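Local coordinates for uncharacterized protein (Shewanella amazonensis, PDB 2QVP), which is a putative zinc metallopeptidase of the M14 family, probably a metallocarboxypeptidase or a related zinc hydrolase, at residues A[12-17]-A[254-259]; A[193-198]-A[263-268]. All coordinates share one frame; numbering follows the deposited sequence. Where two conformers were deposited one is given.

Interaction 1: A[12-17]-A[254-259]; sequences WRSEIF and QRILAN
Two hydrogen bonds grip Ser14 OG. Ser14 OG accepts from Phe17 N at 2.9 Å, with an N-H...O angle of 161°, which defines an ST motif, and it also bonds to OD1 of Asp253, whose OD2 receives the amides of Glu15 and Ile16. The turn after strand 13-14 is thereby fixed to the start of helix 252-270. Beyond it, Ile16 CD1 meets Ile256 CG2 tip to tip at 4.0 Å and crosses Leu257 obliquely. Ile256 CD1 lies at the edge of the Phe17 ring, 4.0 Å from Phe17 CD2. Arg255, bent at its third torsion, brings its guanidinium over one face of Trp12: Arg255 CZ stands 4.0 Å from the centroid of the six-membered ring and 13° off its normal, a cation-pi contact. The planes are 72° apart, so the guanidinium presents its edge, and Arg255 NH2 lies 3.2 Å from Trp12 CE2. An alanine in place of Trp12 would remove the indole face against the Arg255 guanidinium and would probably loosen the hold on its position. Phe17 meets the ring of Trp83 in helix 80-91, which Ile256 also touches, so segment 12-17 packs against both helices, while Glu170 ties Arg255 to strand 165-171 by a salt bridge.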
ATOM      1  N   TRP A  12      -8.593 -10.086 -13.452  1.00 22.75           N
ATOM      2  CA  TRP A  12      -7.855  -9.857 -14.663  1.00 23.09           C
ATOM      3  C   TRP A  12      -6.738 -10.910 -14.813  1.00 23.39           C
ATOM      4  O   TRP A  12      -6.334 -11.564 -13.862  1.00 22.13           O
ATOM      5  CB  TRP A  12      -7.250  -8.465 -14.667  1.00 23.96           C
ATOM      6  CG  TRP A  12      -8.212  -7.335 -14.487  1.00 24.26           C
ATOM      7  CD1 TRP A  12      -8.801  -6.598 -15.478  1.00 23.06           C
ATOM      8  CD2 TRP A  12      -8.665  -6.771 -13.247  1.00 23.99           C
ATOM      9  NE1 TRP A  12      -9.593  -5.632 -14.940  1.00 22.12           N
ATOM     10  CE2 TRP A  12      -9.541  -5.712 -13.573  1.00 25.38           C
ATOM     11  CE3 TRP A  12      -8.400  -7.039 -11.894  1.00 25.38           C
ATOM     12  CZ2 TRP A  12     -10.152  -4.920 -12.596  1.00 23.59           C
ATOM     13  CZ3 TRP A  12      -9.028  -6.269 -10.919  1.00 20.31           C
ATOM     14  CH2 TRP A  12      -9.893  -5.222 -11.279  1.00 23.17           C
ATOM     15  N   ARG A  13      -6.259 -11.042 -16.043  1.00 26.47           N
ATOM     16  CA  ARG A  13      -5.162 -11.933 -16.399  1.00 24.16           C
ATOM     17  C   ARG A  13      -3.927 -11.061 -16.412  1.00 22.82           C
ATOM     18  O   ARG A  13      -3.978  -9.947 -16.942  1.00 24.29           O
ATOM     19  CB  ARG A  13      -5.450 -12.554 -17.787  1.00 26.12           C
ATOM     20  CG  ARG A  13      -4.274 -13.141 -18.599  1.00 29.13           C
ATOM     21  CD  ARG A  13      -3.642 -14.398 -17.997  1.00 31.00           C
ATOM     22  NE  ARG A  13      -2.471 -14.840 -18.775  1.00 31.53           N
ATOM     23  CZ  ARG A  13      -1.770 -15.972 -18.572  1.00 30.23           C
ATOM     24  NH1 ARG A  13      -2.112 -16.849 -17.625  1.00 32.22           N
ATOM     25  NH2 ARG A  13      -0.708 -16.246 -19.340  1.00 33.15           N
ATOM     26  N   SER A  14      -2.840 -11.541 -15.812  1.00 20.96           N
ATOM     27  CA  SER A  14      -1.555 -10.874 -15.868  1.00 17.81           C
ATOM     28  C   SER A  14      -0.649 -11.711 -16.730  1.00 19.49           C
ATOM     29  O   SER A  14      -0.582 -12.922 -16.522  1.00 19.81           O
ATOM     30  CB  SER A  14      -0.882 -10.789 -14.499  1.00 15.49           C
ATOM     31  OG  SER A  14       0.464 -10.304 -14.614  1.00 16.57           O
ATOM     32  N   GLU A  15       0.039 -11.074 -17.676  1.00 17.77           N
ATOM     33  CA  GLU A  15       1.064 -11.717 -18.503  1.00 16.89           C
ATOM     34  C   GLU A  15       2.414 -11.623 -17.812  1.00 14.74           C
ATOM     35  O   GLU A  15       3.226 -12.499 -17.994  1.00 15.76           O
ATOM     36  CB  GLU A  15       1.171 -11.069 -19.879  1.00 18.50           C
ATOM     37  CG  GLU A  15      -0.126 -11.027 -20.696  1.00 24.01           C
ATOM     38  CD  GLU A  15      -0.707 -12.399 -20.994  1.00 26.39           C
ATOM     39  OE1 GLU A  15       0.044 -13.405 -20.963  1.00 21.76           O
ATOM     40  OE2 GLU A  15      -1.929 -12.451 -21.279  1.00 36.20           O
ATOM     41  N   ILE A  16       2.655 -10.549 -17.051  1.00 16.47           N
ATOM     42  CA  ILE A  16       3.867 -10.392 -16.213  1.00 15.09           C
ATOM     43  C   ILE A  16       3.965 -11.602 -15.270  1.00 16.49           C
ATOM     44  O   ILE A  16       5.040 -12.215 -15.129  1.00 16.76           O
ATOM     45  CB  ILE A  16       3.842  -9.081 -15.406  1.00 16.34           C
ATOM     46  CG1 ILE A  16       4.008  -7.862 -16.314  1.00 16.40           C
ATOM     47  CG2 ILE A  16       4.937  -9.038 -14.332  1.00 16.07           C
ATOM     48  CD1 ILE A  16       3.771  -6.529 -15.556  1.00 10.21           C
ATOM     49  N   PHE A  17       2.833 -11.994 -14.683  1.00 15.03           N
ATOM     50  CA  PHE A  17       2.812 -13.155 -13.779  1.00 16.39           C
ATOM     51  C   PHE A  17       2.183 -14.429 -14.339  1.00 16.46           C
ATOM     52  O   PHE A  17       2.223 -15.437 -13.658  1.00 19.16           O
ATOM     53  CB  PHE A  17       2.173 -12.737 -12.461  1.00 15.95           C
ATOM     54  CG  PHE A  17       2.969 -11.678 -11.749  1.00 17.95           C
ATOM     55  CD1 PHE A  17       4.174 -11.997 -11.116  1.00 12.29           C
ATOM     56  CD2 PHE A  17       2.546 -10.360 -11.741  1.00 13.73           C
ATOM     57  CE1 PHE A  17       4.915 -11.009 -10.470  1.00 17.86           C
ATOM     58  CE2 PHE A  17       3.275  -9.399 -11.099  1.00 13.24           C
ATOM     59  CZ  PHE A  17       4.453  -9.717 -10.454  1.00 13.31           C
ATOM     60  N   GLN A 254      -0.244  -2.804 -16.858  1.00  9.90           N
ATOM     61  CA  GLN A 254       0.103  -1.379 -16.768  1.00 10.27           C
ATOM     62  C   GLN A 254      -0.070  -0.860 -15.328  1.00 11.11           C
ATOM     63  O   GLN A 254       0.810  -0.168 -14.780  1.00  9.62           O
ATOM     64  CB  GLN A 254      -0.692  -0.556 -17.784  1.00 10.29           C
ATOM     65  CG  GLN A 254      -0.217  -0.824 -19.222  1.00 15.49           C
ATOM     66  CD  GLN A 254       1.211  -0.328 -19.461  1.00 21.14           C
ATOM     67  OE1 GLN A 254       1.477   0.874 -19.384  1.00 30.05           O
ATOM     68  NE2 GLN A 254       2.134  -1.255 -19.742  1.00 15.23           N
ATOM     69  N   ARG A 255      -1.178  -1.240 -14.704  1.00 11.78           N
ATOM     70  CA  ARG A 255      -1.387  -0.905 -13.289  1.00 14.80           C
ATOM     71  C   ARG A 255      -0.323  -1.529 -12.382  1.00 12.15           C
ATOM     72  O   ARG A 255       0.107  -0.891 -11.421  1.00 10.92           O
ATOM     73  CB  ARG A 255      -2.761  -1.352 -12.827  1.00 16.06           C
ATOM     74  CG  ARG A 255      -3.942  -0.568 -13.417  1.00 19.79           C
ATOM     75  CD  ARG A 255      -5.181  -1.220 -12.868  1.00 19.02           C
ATOM     76  NE  ARG A 255      -5.662  -2.300 -13.656  1.00 26.28           N
ATOM     77  CZ  ARG A 255      -6.420  -3.300 -13.221  1.00 17.83           C
ATOM     78  NH1 ARG A 255      -6.758  -3.480 -11.934  1.00  9.53           N
ATOM     79  NH2 ARG A 255      -6.776  -4.187 -14.118  1.00 26.49           N
ATOM     80  N   ILE A 256       0.084  -2.771 -12.683  1.00 10.62           N
ATOM     81  CA  ILE A 256       1.161  -3.438 -11.933  1.00  9.32           C
ATOM     82  C   ILE A 256       2.468  -2.625 -12.054  1.00 10.59           C
ATOM     83  O   ILE A 256       3.132  -2.346 -11.039  1.00  9.06           O
ATOM     84  CB  ILE A 256       1.354  -4.924 -12.352  1.00 10.92           C
ATOM     85  CG1 ILE A 256       0.177  -5.775 -11.857  1.00  5.55           C
ATOM     86  CG2 ILE A 256       2.675  -5.489 -11.800  1.00  6.12           C
ATOM     87  CD1 ILE A 256       0.158  -7.205 -12.391  1.00  6.46           C
ATOM     88  N   LEU A 257       2.799  -2.196 -13.273  1.00 11.80           N
ATOM     89  CA  LEU A 257       4.035  -1.432 -13.480  1.00 11.29           C
ATOM     90  C   LEU A 257       4.002  -0.074 -12.809  1.00 10.20           C
ATOM     91  O   LEU A 257       5.015   0.341 -12.255  1.00 10.90           O
ATOM     92  CB  LEU A 257       4.366  -1.306 -14.966  1.00 10.93           C
ATOM     93  CG  LEU A 257       4.686  -2.626 -15.663  1.00  9.31           C
ATOM     94  CD1 LEU A 257       4.665  -2.495 -17.205  1.00  6.60           C
ATOM     95  CD2 LEU A 257       6.019  -3.164 -15.149  1.00 17.69           C
ATOM     96  N   ALA A 258       2.846   0.594 -12.857  1.00  9.62           N
ATOM     97  CA  ALA A 258       2.650   1.901 -12.254  1.00  7.52           C
ATOM     98  C   ALA A 258       2.773   1.845 -10.757  1.00 11.11           C
ATOM     99  O   ALA A 258       3.378   2.726 -10.141  1.00 14.37           O
ATOM    100  CB  ALA A 258       1.273   2.464 -12.648  1.00  6.90           C
ATOM    101  N   ASN A 259       2.175   0.819 -10.155  1.00 11.58           N
ATOM    102  CA  ASN A 259       2.314   0.601  -8.726  1.00 12.06           C
ATOM    103  C   ASN A 259       3.784   0.453  -8.308  1.00 11.59           C
ATOM    104  O   ASN A 259       4.253   1.153  -7.401  1.00 11.97           O
ATOM    105  CB  ASN A 259       1.456  -0.594  -8.277  1.00 12.73           C
ATOM    106  CG  ASN A 259       0.021  -0.187  -8.003  1.00 16.59           C
ATOM    107  OD1 ASN A 259      -0.270   0.324  -6.941  1.00 21.07           O
ATOM    108  ND2 ASN A 259      -0.877  -0.433  -8.945  1.00 18.88           N
TER

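Interaction 2: A[193-198]-A[263-268]; sequences HSLRDA and MNTFVN
Thr265 has CG2 anti to its backbone N and OG1 beside that N (chi1 -54°), so the methyl and the hydroxyl meet different residues of helix 190-200. In the conformer given, Leu195 has chi1 at -95°, off the usual staggered positions, and carries CD2 to 3.7 Å from Thr265 CG2, the two side chains sliding past each other in opposite directions. Thr265 CG2 also lies 3.8 Å from Ser194 O and 3.9 Å from Ser194 CB. On the other branch, Thr265 OG1 comes within 3.4 Å of Ala198 CB, a van der Waals contact with a methyl group; the hydroxyl's hydrogen bond is with Ala261 O, one turn back in its own helix. Ser194 OG likewise bonds to Arg190 O. Both hydroxyls bond within their own helices, and no hydrogen bond crosses the interface. The segments 193-198 and 263-268 run nearly antiparallel, at 158°, with axes 9.2 Å apart, a helix pair within an alpha/beta fold built round the mixed eight-stranded sheet of this M14-family domain. Thr265 and Leu195 carry most of the contact, flanked by the short side chains of Ser194 and Ala198. Leu195 CD2 also reaches Phe266 N at 3.8 Å, and Leu195 CD1 lies 4.3 Å from Phe266 CB. From there the Phe266 ring leads away from helix 190-200 and lies on Leu68 and Ile70 of strand 67-72 and Leu166 of strand 165-171.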
ATOM      1  N   HIS A 193       4.049  15.633  -5.801  1.00 16.25           N
ATOM      2  CA  HIS A 193       4.161  15.760  -7.256  1.00 16.74           C
ATOM      3  C   HIS A 193       4.951  14.616  -7.907  1.00 13.84           C
ATOM      4  O   HIS A 193       4.584  14.185  -8.996  1.00 10.12           O
ATOM      5  CB  HIS A 193       4.746  17.124  -7.662  1.00 15.80           C
ATOM      6  CG  HIS A 193       3.927  18.292  -7.212  1.00 19.74           C
ATOM      7  ND1 HIS A 193       4.472  19.544  -6.997  1.00 26.89           N
ATOM      8  CD2 HIS A 193       2.617  18.386  -6.872  1.00 16.79           C
ATOM      9  CE1 HIS A 193       3.522  20.368  -6.589  1.00 23.61           C
ATOM     10  NE2 HIS A 193       2.389  19.690  -6.503  1.00 18.32           N
ATOM     11  N   SER A 194       6.007  14.131  -7.246  1.00 14.26           N
ATOM     12  CA  SER A 194       6.818  13.051  -7.815  0.50 15.15           C
ATOM     13  C   SER A 194       6.036  11.728  -7.891  1.00 15.07           C
ATOM     14  O   SER A 194       6.124  11.024  -8.890  1.00 17.52           O
ATOM     15  CB  SER A 194       8.131  12.908  -7.035  0.50 15.65           C
ATOM     16  OG  SER A 194       8.888  14.119  -7.129  0.50 11.16           O
ATOM     17  N   LEU A 195       5.285  11.416  -6.840  1.00 15.22           N
ATOM     18  CA  LEU A 195       4.464  10.205  -6.808  0.50 14.44           C
ATOM     19  C   LEU A 195       3.339  10.280  -7.817  1.00 13.64           C
ATOM     20  O   LEU A 195       3.058   9.292  -8.504  1.00 10.81           O
ATOM     21  CB  LEU A 195       3.918   9.906  -5.395  0.50 15.27           C
ATOM     22  CG  LEU A 195       4.772   8.933  -4.576  0.50 15.80           C
ATOM     23  CD1 LEU A 195       4.588   7.505  -5.098  0.50 13.63           C
ATOM     24  CD2 LEU A 195       6.238   9.322  -4.578  0.50 21.89           C
ATOM     25  N   ARG A 196       2.704  11.437  -7.928  1.00 15.78           N
ATOM     26  CA  ARG A 196       1.634  11.539  -8.908  1.00 17.65           C
ATOM     27  C   ARG A 196       2.214  11.522 -10.315  1.00 16.01           C
ATOM     28  O   ARG A 196       1.612  10.913 -11.197  1.00 14.00           O
ATOM     29  CB  ARG A 196       0.703  12.712  -8.612  1.00 20.38           C
ATOM     30  CG  ARG A 196       1.100  14.037  -9.005  1.00 25.67           C
ATOM     31  CD  ARG A 196       0.755  14.396 -10.416  1.00 25.52           C
ATOM     32  NE  ARG A 196       0.430  15.799 -10.395  1.00 19.99           N
ATOM     33  CZ  ARG A 196       1.294  16.821 -10.300  1.00 23.58           C
ATOM     34  NH1 ARG A 196       2.610  16.681 -10.273  1.00 23.84           N
ATOM     35  NH2 ARG A 196       0.810  18.031 -10.247  1.00 16.71           N
ATOM     36  N   ASP A 197       3.377  12.155 -10.514  1.00 15.89           N
ATOM     37  CA  ASP A 197       4.075  12.108 -11.817  1.00 15.52           C
ATOM     38  C   ASP A 197       4.438  10.681 -12.178  1.00 14.01           C
ATOM     39  O   ASP A 197       4.227  10.301 -13.306  1.00 17.35           O
ATOM     40  CB  ASP A 197       5.343  12.995 -11.870  1.00 13.39           C
ATOM     41  CG  ASP A 197       5.030  14.491 -11.999  1.00 19.04           C
ATOM     42  OD1 ASP A 197       3.851  14.883 -12.144  1.00 11.73           O
ATOM     43  OD2 ASP A 197       5.990  15.290 -11.958  1.00 26.21           O
ATOM     44  N   ALA A 198       4.953   9.902 -11.227  1.00 12.67           N
ATOM     45  CA  ALA A 198       5.294   8.506 -11.462  1.00 12.49           C
ATOM     46  C   ALA A 198       4.118   7.719 -12.047  1.00 14.03           C
ATOM     47  O   ALA A 198       4.299   6.992 -13.017  1.00 14.51           O
ATOM     48  CB  ALA A 198       5.795   7.838 -10.166  1.00 13.12           C
HETATM   49  N   MSE A 263       6.290   2.891  -5.946  1.00 15.50           N
HETATM   50  CA  MSE A 263       7.074   2.353  -4.812  1.00 13.53           C
HETATM   51  C   MSE A 263       8.542   2.720  -4.943  1.00 12.37           C
HETATM   52  O   MSE A 263       9.173   3.143  -3.959  1.00 13.06           O
HETATM   53  CB  MSE A 263       6.909   0.838  -4.667  1.00 16.48           C
HETATM   54  CG  MSE A 263       5.505   0.425  -4.312  1.00 15.99           C
HETATM   55 SE   MSE A 263       5.141  -1.445  -4.510  0.75  7.80          SE
HETATM   56  CE  MSE A 263       3.220  -1.386  -4.701  1.00 17.28           C
ATOM     57  N   ASN A 264       9.070   2.597  -6.156  1.00 13.72           N
ATOM     58  CA  ASN A 264      10.442   3.042  -6.471  1.00 15.37           C
ATOM     59  C   ASN A 264      10.661   4.521  -6.186  1.00 15.58           C
ATOM     60  O   ASN A 264      11.653   4.871  -5.571  1.00 15.77           O
ATOM     61  CB  ASN A 264      10.803   2.805  -7.943  1.00 15.56           C
ATOM     62  CG  ASN A 264      11.031   1.336  -8.275  1.00 20.85           C
ATOM     63  OD1 ASN A 264      11.519   0.556  -7.449  1.00 29.23           O
ATOM     64  ND2 ASN A 264      10.702   0.961  -9.514  1.00 32.31           N
ATOM     65  N   THR A 265       9.737   5.371  -6.639  1.00 13.22           N
ATOM     66  CA  THR A 265       9.813   6.825  -6.429  1.00 12.63           C
ATOM     67  C   THR A 265       9.709   7.174  -4.957  1.00 12.84           C
ATOM     68  O   THR A 265      10.448   8.027  -4.485  1.00 11.06           O
ATOM     69  CB  THR A 265       8.706   7.561  -7.200  1.00 12.80           C
ATOM     70  OG1 THR A 265       8.760   7.170  -8.575  1.00 15.24           O
ATOM     71  CG2 THR A 265       8.871   9.063  -7.112  1.00 16.23           C
ATOM     72  N   PHE A 266       8.792   6.501  -4.257  1.00 13.10           N
ATOM     73  CA  PHE A 266       8.587   6.677  -2.827  1.00 14.58           C
ATOM     74  C   PHE A 266       9.883   6.401  -2.047  1.00 14.86           C
ATOM     75  O   PHE A 266      10.317   7.258  -1.260  1.00 14.14           O
ATOM     76  CB  PHE A 266       7.412   5.785  -2.376  1.00 16.65           C
ATOM     77  CG  PHE A 266       7.199   5.735  -0.896  1.00 13.80           C
ATOM     78  CD1 PHE A 266       6.573   6.780  -0.226  1.00 10.33           C
ATOM     79  CD2 PHE A 266       7.584   4.609  -0.177  1.00 18.45           C
ATOM     80  CE1 PHE A 266       6.354   6.685   1.159  1.00 12.36           C
ATOM     81  CE2 PHE A 266       7.375   4.500   1.181  1.00 10.26           C
ATOM     82  CZ  PHE A 266       6.769   5.528   1.855  1.00 13.68           C
ATOM     83  N   VAL A 267      10.509   5.252  -2.310  1.00 14.34           N
ATOM     84  CA  VAL A 267      11.775   4.860  -1.666  0.50 16.31           C
ATOM     85  C   VAL A 267      12.931   5.751  -2.125  1.00 16.47           C
ATOM     86  O   VAL A 267      13.789   6.116  -1.311  1.00 17.58           O
ATOM     87  CB  VAL A 267      12.096   3.339  -1.907  0.50 15.80           C
ATOM     88  CG1 VAL A 267      13.508   2.967  -1.456  0.50 19.11           C
ATOM     89  CG2 VAL A 267      11.084   2.470  -1.197  0.50 15.95           C
ATOM     90  N   ASN A 268      12.951   6.090  -3.426  1.00 16.97           N
ATOM     91  CA  ASN A 268      13.973   6.986  -4.027  1.00 19.78           C
ATOM     92  C   ASN A 268      14.046   8.354  -3.360  1.00 22.02           C
ATOM     93  O   ASN A 268      15.131   8.849  -3.069  1.00 25.27           O
ATOM     94  CB  ASN A 268      13.730   7.287  -5.527  1.00 20.64           C
ATOM     95  CG  ASN A 268      14.270   6.231  -6.473  1.00 23.63           C
ATOM     96  OD1 ASN A 268      14.782   5.164  -6.082  1.00 16.41           O
ATOM     97  ND2 ASN A 268      14.137   6.540  -7.773  1.00 28.50           N
TER

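Helix 252-270 serves both contacts, with adjoining segments and about 18 Å between contact centres. Interaction 1 uses its N-terminal part to receive the N-terminal segment, with the contact centre about 16 Å from the centre of the chain; interaction 2 uses its C-terminal part to pair with helix 190-200, the corresponding centre-to-centre distance being about 13 Å. Both are partly buried, with no fully exposed residue among those that touch. Their chemistry differs: 12-17 against 254-259 buries 299 Å² and combines a cation-pi contact with apolar packing, backed by carboxylates outside the segments, whereas 193-198 against 263-268 buries 197 Å² through short side chains and a leucine, without any charge or hydrogen bond between its segments.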